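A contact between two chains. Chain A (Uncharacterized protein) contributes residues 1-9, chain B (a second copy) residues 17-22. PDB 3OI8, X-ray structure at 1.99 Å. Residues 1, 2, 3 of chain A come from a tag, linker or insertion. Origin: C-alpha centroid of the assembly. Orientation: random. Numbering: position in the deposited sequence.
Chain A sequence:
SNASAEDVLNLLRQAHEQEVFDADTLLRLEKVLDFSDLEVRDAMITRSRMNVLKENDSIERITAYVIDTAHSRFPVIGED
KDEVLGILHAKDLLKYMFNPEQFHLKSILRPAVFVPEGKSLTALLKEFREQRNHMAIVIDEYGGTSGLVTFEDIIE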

# COMPACT_ATOMS: atom_id res chain seq x y z
N SER A 1 5.99 -36.81 10.57
CA SER A 1 6.94 -37.38 9.63
C SER A 1 7.92 -36.32 9.10
O SER A 1 8.85 -35.93 9.81
CB SER A 1 6.22 -38.08 8.48
OG SER A 1 4.97 -37.48 8.20
N ASN A 2 7.71 -35.87 7.87
CA ASN A 2 8.56 -34.84 7.28
C ASN A 2 7.95 -34.30 5.99
O ASN A 2 7.32 -35.04 5.24
CB ASN A 2 9.97 -35.37 7.03
CG ASN A 2 11.05 -34.37 7.42
OD1 ASN A 2 11.01 -33.20 7.04
ND2 ASN A 2 12.04 -34.84 8.18
N ALA A 3 8.13 -33.00 5.75
CA ALA A 3 7.49 -32.36 4.60
C ALA A 3 8.32 -31.24 3.99
O ALA A 3 9.33 -30.81 4.55
CB ALA A 3 6.10 -31.85 4.98
N SER A 4 7.87 -30.78 2.83
CA SER A 4 8.53 -29.74 2.07
C SER A 4 7.46 -28.83 1.52
O SER A 4 6.29 -29.20 1.51
CB SER A 4 9.30 -30.37 0.91
OG SER A 4 10.02 -29.39 0.17
N ALA A 5 7.83 -27.64 1.06
CA ALA A 5 6.86 -26.79 0.39
C ALA A 5 6.30 -27.55 -0.81
O ALA A 5 5.14 -27.40 -1.17
CB ALA A 5 7.50 -25.48 -0.05
N GLU A 6 7.14 -28.39 -1.42
CA GLU A 6 6.71 -29.20 -2.55
C GLU A 6 5.50 -30.05 -2.21
O GLU A 6 4.59 -30.20 -3.03
CB GLU A 6 7.85 -30.09 -3.03
CG GLU A 6 8.33 -29.77 -4.42
CD GLU A 6 9.31 -30.81 -4.95
OE1 GLU A 6 9.02 -32.02 -4.82
OE2 GLU A 6 10.37 -30.41 -5.48
N ASP A 7 5.48 -30.63 -1.01
CA ASP A 7 4.36 -31.48 -0.62
C ASP A 7 3.10 -30.63 -0.47
O ASP A 7 2.01 -31.06 -0.84
CB ASP A 7 4.67 -32.26 0.66
CG ASP A 7 5.92 -33.13 0.53
OD1 ASP A 7 5.95 -34.02 -0.35
OD2 ASP A 7 6.89 -32.91 1.30
N VAL A 8 3.27 -29.42 0.06
CA VAL A 8 2.14 -28.50 0.22
C VAL A 8 1.60 -28.08 -1.15
O VAL A 8 0.40 -28.09 -1.38
CB VAL A 8 2.58 -27.23 1.02
CG1 VAL A 8 1.46 -26.21 1.04
CG2 VAL A 8 2.98 -27.61 2.44
N LEU A 9 2.52 -27.72 -2.05
CA LEU A 9 2.16 -27.42 -3.44
C LEU A 9 1.36 -28.54 -4.09
O LEU A 9 0.31 -28.29 -4.69
CB LEU A 9 3.41 -27.10 -4.27
CG LEU A 9 3.82 -25.64 -4.35
CD1 LEU A 9 5.13 -25.47 -5.12
CD2 LEU A 9 2.71 -24.81 -4.99
N GLU B 17 3.53 -27.28 11.71
CA GLU B 17 4.12 -27.99 12.84
C GLU B 17 5.34 -28.79 12.40
O GLU B 17 6.10 -29.28 13.23
CB GLU B 17 3.09 -28.90 13.49
CG GLU B 17 1.80 -28.18 13.89
CD GLU B 17 0.78 -29.11 14.52
OE1 GLU B 17 1.19 -30.18 15.04
OE2 GLU B 17 -0.42 -28.77 14.51
N GLN B 18 5.52 -28.92 11.09
CA GLN B 18 6.67 -29.63 10.54
C GLN B 18 7.74 -28.66 10.05
O GLN B 18 8.72 -29.07 9.43
CB GLN B 18 6.24 -30.57 9.41
CG GLN B 18 5.28 -31.68 9.85
CD GLN B 18 4.81 -32.53 8.69
OE1 GLN B 18 5.59 -32.89 7.81
NE2 GLN B 18 3.52 -32.85 8.68
N GLU B 19 7.54 -27.37 10.31
CA GLU B 19 8.52 -26.33 9.99
C GLU B 19 8.57 -25.93 8.52
O GLU B 19 9.57 -25.36 8.07
CB GLU B 19 9.93 -26.75 10.44
CG GLU B 19 10.17 -26.69 11.95
CD GLU B 19 11.54 -27.22 12.34
OE1 GLU B 19 11.91 -28.31 11.85
OE2 GLU B 19 12.24 -26.56 13.13
N VAL B 20 7.51 -26.22 7.77
CA VAL B 20 7.49 -25.87 6.35
C VAL B 20 7.34 -24.36 6.19
O VAL B 20 8.00 -23.73 5.35
CB VAL B 20 6.37 -26.63 5.58
CG1 VAL B 20 6.34 -26.19 4.13
CG2 VAL B 20 6.58 -28.14 5.68
N PHE B 21 6.45 -23.77 6.99
CA PHE B 21 6.31 -22.33 7.08
C PHE B 21 5.87 -21.95 8.49
O PHE B 21 5.40 -22.80 9.25
CB PHE B 21 5.30 -21.81 6.04
CG PHE B 21 4.01 -22.60 5.99
CD1 PHE B 21 3.82 -23.57 5.02
CD2 PHE B 21 3.00 -22.36 6.91
CE1 PHE B 21 2.63 -24.31 4.98
CE2 PHE B 21 1.82 -23.08 6.87
CZ PHE B 21 1.63 -24.07 5.91
N ASP B 22 6.01 -20.68 8.82
CA ASP B 22 5.73 -20.18 10.16
C ASP B 22 4.28 -19.74 10.36
O ASP B 22 3.51 -19.65 9.40
CB ASP B 22 6.67 -19.00 10.49
CG ASP B 22 6.50 -17.82 9.54
OD1 ASP B 22 5.38 -17.64 9.00
OD2 ASP B 22 7.47 -17.06 9.35

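The loop of chain B meets the N-terminal end of chain A, where an extended segment turns into a helix beginning at A:Ala5. The contact is modest, burying 288 Å² over both sides, and no hydrogen bond crosses it; the two stretches meet through apolar packing and the contact of a glutamine side chain with backbone and a methyl group.

B:Glu17, at the start of the chain B stretch, takes no part. Its side chain does not reach the chain A stretch; the residue is exposed, and a charged side chain is at home in solvent.

B:Gln18 is the first residue to engage. Its CA-to-CB bond points toward chain A, and with chi1 in m and chi2 in t the chain extends far enough to lay the amide end against the tag-derived residues A:Ser1, A:Asn2 and A:Ala3. The OE1 of B:Gln18 lies 3.3 Å from the C of A:Asn2 and 3.1 Å from the CB of A:Ala3. The OE1 of B:Gln18 also lies 3.3 Å from the N of A:Ala3, a distance that would suit a hydrogen bond, but the angle is poor and none forms. The N of A:Ala3 instead makes a weak hydrogen bond to the OD1 of A:Asn2 at 3.2 Å, within its own chain. Glutamine suits this partly exposed place, which tolerates a polar group, because its methylene groups give the reach that brings the amide to the chain A backbone. These three partners belong to an expression tag, so this part of the contact is not one made by the natural sequence.

B:Glu19 has a positive phi, 78°, and its CA-to-CB bond points sideways. Its side chain makes no contact with the chain A stretch, and the residue is exposed, as suits a charged one.

B:Val20 is the centre of the apolar packing, with 72 Å² covered, the largest share of any residue here. It points toward chain A, and its two methyl groups meet different neighbours: the CG2 of B:Val20 lies 3.8 Å from the CB of A:Ala3, while its CG1 lies 4.0 Å from the CG2 of A:Val8 and 3.7 Å from the N of A:Ala5. A branched, compact side chain is well suited to bridging the extended segment and the first turn of the helix. That turn is shaped within chain A: the OG of A:Ser4 caps the helix by accepting a weak bond from the N of A:Glu6 at 3.4 Å, and the OD2 of A:Asp7 accepts another weak one from the N of A:Ser4 at 2.8 Å.

B:Phe21 adds a buried flank. Its CA-to-CB bond points sideways, but the ring's end comes nearer, and the CE1 of B:Phe21 lies 4.2 Å from the CG2 of A:Val8. This methyl sits at the ring edge, near the plane, so the contact is edge packing rather than stacking. The same A:Val8 methyl thus touches both B:Val20 and B:Phe21, as befits a buried, apolar residue.

B:Asp22 ends the stretch, its side chain out of reach of the chain A stretch. Aspartate is a favoured N-cap residue, and here it caps a helix that begins just beyond.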